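Local coordinates for protein putative glycoside hydrolase (Bacteroides ovatus, PDB 4ONZ) that is a putative glycoside hydrolase with the five-bladed beta-propeller fold expected of its family, its precise role being undefined, at residues 252-256 against 354-358; 272-276 against 302-306. One frame throughout, in Å; residues are numbered along the deposited sequence.

Interaction 1: residues 252-256 against 354-358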
loop_
_atom_site.group_PDB
_atom_site.type_symbol
_atom_site.label_atom_id
_atom_site.label_comp_id
_atom_site.label_asym_id
_atom_site.label_seq_id
_atom_site.Cartn_x
_atom_site.Cartn_y
_atom_site.Cartn_z
ATOM N N ALA A 252 6.403 -0.676 -6.110
ATOM C CA ALA A 252 7.182 -1.678 -6.835
ATOM C C ALA A 252 8.651 -1.306 -6.710
ATOM O O ALA A 252 8.998 -0.136 -6.492
ATOM C CB ALA A 252 6.764 -1.749 -8.292
ATOM N N ILE A 253 9.523 -2.289 -6.857
ATOM C CA ILE A 253 10.939 -2.034 -6.669
ATOM C C ILE A 253 11.810 -2.697 -7.734
ATOM O O ILE A 253 11.658 -3.883 -8.035
ATOM C CB ILE A 253 11.356 -2.436 -5.231
ATOM C CG1 ILE A 253 12.790 -2.001 -4.928
ATOM C CG2 ILE A 253 11.174 -3.935 -4.987
ATOM C CD1 ILE A 253 13.206 -2.262 -3.497
ATOM N N ARG A 254 12.708 -1.907 -8.318
ATOM C CA ARG A 254 13.660 -2.428 -9.294
ATOM C C ARG A 254 14.675 -3.346 -8.601
ATOM O O ARG A 254 15.075 -3.088 -7.463
ATOM C CB ARG A 254 14.407 -1.305 -10.005
ATOM C CG ARG A 254 13.590 -0.513 -11.010
ATOM C CD ARG A 254 14.546 0.227 -11.936
ATOM N NE ARG A 254 13.875 1.135 -12.860
ATOM C CZ ARG A 254 13.412 0.811 -14.067
ATOM N NH1 ARG A 254 13.516 -0.430 -14.540
ATOM N NH2 ARG A 254 12.838 1.750 -14.814
ATOM N N THR A 255 15.060 -4.421 -9.297
ATOM C CA THR A 255 16.060 -5.387 -8.811
ATOM C C THR A 255 16.936 -5.780 -10.000
ATOM O O THR A 255 16.641 -5.393 -11.128
ATOM C CB THR A 255 15.419 -6.688 -8.268
ATOM O OG1 THR A 255 14.863 -7.447 -9.353
ATOM C CG2 THR A 255 14.333 -6.389 -7.237
ATOM N N LYS A 256 17.989 -6.557 -9.754
ATOM C CA LYS A 256 18.880 -7.017 -10.836
ATOM C C LYS A 256 18.130 -7.786 -11.931
ATOM O O LYS A 256 18.511 -7.734 -13.100
ATOM C CB LYS A 256 19.974 -7.948 -10.308
ATOM C CG LYS A 256 20.957 -7.352 -9.318
ATOM C CD LYS A 256 22.038 -8.376 -8.991
ATOM C CE LYS A 256 22.926 -7.932 -7.840
ATOM N NZ LYS A 256 23.578 -6.620 -8.095
ATOM N N LYS A 354 21.084 -7.883 -1.542
ATOM C CA LYS A 354 22.016 -7.772 -2.667
ATOM C C LYS A 354 21.311 -7.545 -3.999
ATOM O O LYS A 354 21.764 -6.737 -4.812
ATOM C CB LYS A 354 22.904 -9.017 -2.755
ATOM C CG LYS A 354 23.933 -8.948 -3.869
ATOM C CD LYS A 354 24.967 -10.058 -3.758
ATOM C CE LYS A 354 26.083 -9.852 -4.768
ATOM N NZ LYS A 354 27.176 -10.846 -4.586
ATOM N N LYS A 355 20.192 -8.237 -4.215
ATOM C CA LYS A 355 19.451 -8.115 -5.482
ATOM C C LYS A 355 18.950 -6.707 -5.807
ATOM O O LYS A 355 18.635 -6.418 -6.965
ATOM C CB LYS A 355 18.295 -9.119 -5.552
ATOM C CG LYS A 355 17.267 -9.019 -4.432
ATOM C CD LYS A 355 16.108 -9.986 -4.652
ATOM C CE LYS A 355 16.528 -11.454 -4.688
ATOM N NZ LYS A 355 17.071 -11.957 -3.398
ATOM N N LEU A 356 18.892 -5.837 -4.799
ATOM C CA LEU A 356 18.448 -4.453 -4.995
ATOM C C LEU A 356 19.495 -3.537 -5.647
ATOM O O LEU A 356 19.142 -2.467 -6.143
ATOM C CB LEU A 356 18.030 -3.830 -3.662
ATOM C CG LEU A 356 16.987 -4.566 -2.826
ATOM C CD1 LEU A 356 16.663 -3.743 -1.591
ATOM C CD2 LEU A 356 15.724 -4.847 -3.630
ATOM N N LYS A 357 20.772 -3.921 -5.614
ATOM C CA LYS A 357 21.841 -3.125 -6.254
ATOM C C LYS A 357 21.766 -3.236 -7.775
ATOM O O LYS A 357 21.882 -4.331 -8.328
ATOM C CB LYS A 357 23.231 -3.547 -5.758
ATOM C CG LYS A 357 23.767 -2.726 -4.589
ATOM C CD LYS A 357 22.821 -2.648 -3.401
ATOM C CE LYS A 357 22.626 -3.993 -2.723
ATOM N NZ LYS A 357 21.761 -3.867 -1.520
ATOM N N THR A 358 21.571 -2.099 -8.445
ATOM C CA THR A 358 21.429 -2.068 -9.901
ATOM C C THR A 358 21.796 -0.702 -10.478
ATOM O O THR A 358 22.793 -0.100 -10.088
ATOM C CB THR A 358 19.980 -2.415 -10.314
ATOM O OG1 THR A 358 19.903 -2.576 -11.736
ATOM C CG2 THR A 358 18.992 -1.325 -9.859
HETATM O O HOH W 1 16.855 -1.150 -6.774
#
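The backbone N of Lys256 donates to Lys355 O at 2.9 Å and so joins the end of strand 245-255 to a 3-10 turn close to the C-terminus. A second bond comes from the same lysine: its chain runs along the turn, CG passing the carbonyl oxygens of Lys355 and Lys357, and the bend at chi4 (-57°) brings NZ to Lys357 O at 2.9 Å, tilted from the carbonyl plane. Lys354 O, meanwhile, accepts from Lys357 N within the turn. A water donates to both Arg254 O and Leu356 O, each at 2.7 Å, adding a third polar link. Alongside these polar links, Leu356 CD2 meets Ile253 CD1 at 3.6 Å, the two side chains crossing at about a right angle. Ile253 reaches it with CG1 anti to the backbone N (chi1 -172°). Thr255 CG2 lies farther from the same methyl, and Thr255 OG1 is bonded to Gly258 O; the guanidinium of Arg254 leads off to Asp194. The arrangement is that of a chain end docked against the end of an inner strand of the sheet by backbone and lysine bonds, consistent with a beta-propeller whose C-terminal tail packs on one of its blades.

Interaction 2: residues 272-276 against 302-306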
loop_
_atom_site.group_PDB
_atom_site.type_symbol
_atom_site.label_atom_id
_atom_site.label_comp_id
_atom_site.label_asym_id
_atom_site.label_seq_id
_atom_site.Cartn_x
_atom_site.Cartn_y
_atom_site.Cartn_z
ATOM N N GLY A 272 -10.359 -21.327 -4.936
ATOM C CA GLY A 272 -8.971 -20.940 -4.677
ATOM C C GLY A 272 -8.064 -22.089 -4.312
ATOM O O GLY A 272 -8.303 -23.223 -4.710
ATOM N N ASP A 273 -7.033 -21.784 -3.524
ATOM C CA ASP A 273 -6.055 -22.761 -3.090
ATOM C C ASP A 273 -6.400 -23.210 -1.670
ATOM O O ASP A 273 -6.330 -22.419 -0.720
ATOM C CB ASP A 273 -4.662 -22.141 -3.153
ATOM C CG ASP A 273 -3.551 -23.130 -2.878
ATOM O OD1 ASP A 273 -3.786 -24.155 -2.200
ATOM O OD2 ASP A 273 -2.421 -22.865 -3.345
ATOM N N ALA A 274 -6.769 -24.483 -1.544
ATOM C CA ALA A 274 -7.147 -25.076 -0.263
ATOM C C ALA A 274 -6.044 -25.018 0.801
ATOM O O ALA A 274 -6.317 -25.228 1.967
ATOM C CB ALA A 274 -7.590 -26.513 -0.466
ATOM N N ASN A 275 -4.799 -24.778 0.400
ATOM C CA ASN A 275 -3.699 -24.672 1.364
ATOM C C ASN A 275 -3.755 -23.386 2.190
ATOM O O ASN A 275 -3.040 -23.256 3.191
ATOM C CB ASN A 275 -2.361 -24.746 0.638
ATOM C CG ASN A 275 -2.051 -26.136 0.126
ATOM O OD1 ASN A 275 -1.638 -27.000 0.893
ATOM N ND2 ASN A 275 -2.222 -26.352 -1.171
ATOM N N TYR A 276 -4.600 -22.440 1.772
ATOM C CA TYR A 276 -4.725 -21.148 2.450
ATOM C C TYR A 276 -6.181 -20.880 2.820
ATOM O O TYR A 276 -7.096 -21.431 2.207
ATOM C CB TYR A 276 -4.129 -20.046 1.554
ATOM C CG TYR A 276 -2.724 -20.403 1.194
ATOM C CD1 TYR A 276 -1.694 -20.247 2.120
ATOM C CD2 TYR A 276 -2.427 -20.982 -0.028
ATOM C CE1 TYR A 276 -0.401 -20.643 1.820
ATOM C CE2 TYR A 276 -1.137 -21.366 -0.341
ATOM C CZ TYR A 276 -0.134 -21.196 0.589
ATOM O OH TYR A 276 1.135 -21.595 0.275
ATOM N N LYS A 302 2.685 -19.874 -5.322
ATOM C CA LYS A 302 2.307 -19.920 -3.920
ATOM C C LYS A 302 2.718 -18.615 -3.270
ATOM O O LYS A 302 3.722 -18.012 -3.672
ATOM C CB LYS A 302 3.039 -21.072 -3.219
ATOM C CG LYS A 302 2.698 -22.463 -3.739
ATOM C CD LYS A 302 1.272 -22.852 -3.408
ATOM C CE LYS A 302 0.967 -24.291 -3.808
ATOM N NZ LYS A 302 -0.372 -24.712 -3.299
ATOM N N PRO A 303 1.971 -18.179 -2.246
ATOM C CA PRO A 303 2.344 -16.924 -1.614
ATOM C C PRO A 303 3.677 -17.037 -0.868
ATOM O O PRO A 303 4.045 -18.122 -0.419
ATOM C CB PRO A 303 1.172 -16.642 -0.658
ATOM C CG PRO A 303 0.541 -17.961 -0.388
ATOM C CD PRO A 303 0.858 -18.857 -1.554
ATOM N N PHE A 304 4.424 -15.940 -0.801
ATOM C CA PHE A 304 5.697 -15.941 -0.083
ATOM C C PHE A 304 5.466 -15.549 1.377
ATOM O O PHE A 304 6.340 -15.728 2.220
ATOM C CB PHE A 304 6.706 -14.995 -0.743
ATOM C CG PHE A 304 6.461 -13.535 -0.464
ATOM C CD1 PHE A 304 5.592 -12.796 -1.246
ATOM C CD2 PHE A 304 7.128 -12.895 0.568
ATOM C CE1 PHE A 304 5.382 -11.450 -0.991
ATOM C CE2 PHE A 304 6.911 -11.559 0.834
ATOM C CZ PHE A 304 6.047 -10.831 0.051
ATOM N N PHE A 305 4.292 -15.004 1.673
ATOM C CA PHE A 305 3.977 -14.574 3.033
ATOM C C PHE A 305 2.488 -14.811 3.274
ATOM O O PHE A 305 1.653 -14.326 2.518
ATOM C CB PHE A 305 4.352 -13.098 3.210
ATOM C CG PHE A 305 4.517 -12.681 4.646
ATOM C CD1 PHE A 305 5.722 -12.902 5.311
ATOM C CD2 PHE A 305 3.487 -12.070 5.329
ATOM C CE1 PHE A 305 5.889 -12.528 6.639
ATOM C CE2 PHE A 305 3.642 -11.689 6.659
ATOM C CZ PHE A 305 4.845 -11.920 7.313
ATOM N N ALA A 306 2.163 -15.587 4.304
ATOM C CA ALA A 306 0.774 -15.951 4.587
ATOM C C ALA A 306 0.492 -15.937 6.089
ATOM O O ALA A 306 1.418 -15.880 6.885
ATOM C CB ALA A 306 0.487 -17.318 4.001
HETATM O O HOH W 2 0.799 -24.883 -0.801
#
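Tyr276 and Pro303 approach from opposite directions and meet as a CH-pi contact between two surface loops, the first of which forms a type I beta turn from Asp273 to Tyr276 that opens with an Asx turn. Pro303 CG stands 3.7 Å from the centroid of the tyrosine ring, over one face and 21° off its normal, while CD of the same proline lies by the phenol end. On the opposite face sits Asn275 CB, displaced toward the rim, so the ring is held between its own turn and the proline. Ala306 CB approaches the CE1 and CD1 side obliquely.

Near the ring edge the contact becomes polar. Lys302 crosses Asp273 at about a right angle; its chain bends at chi2 (-68°) and then extends past the tyrosine edge, with CD near the ring plane, to form a salt bridge from NZ to Asp273 OD2 at 2.8 Å. That oxygen uses its syn lone pair and also lies in the plane of the Tyr276 ring. The other carboxylate oxygen serves the turn itself: Asp273 OD1 accepts from Asn275 N and from Asn275 ND2, both at 2.9 Å, which restrains the carboxylate's rotation. Pro303 and Ala306 also touch Cys282 of strand 281-288. A water accepts from Lys302 NZ at 2.8 Å and makes a weak contact with Tyr276 OH.

In the fold
Interaction 1 sets the chain's C-terminal tail against the end of a strand, and interaction 2 joins two loops to each other. Their centres lie about 25 Å apart and their nearest atoms about 10 Å, so the two do not touch. In sequence, both loops of 272-276 against 302-306 fall between the halves of 252-256 against 354-358. The connection also runs through the sheet: strand 245-255 pairs with 258-266, which pairs with 281-288, the strand on which loop 302-306 rests. Both contacts are peripheral, their centres about 19 and 20 Å from the centre of the chain.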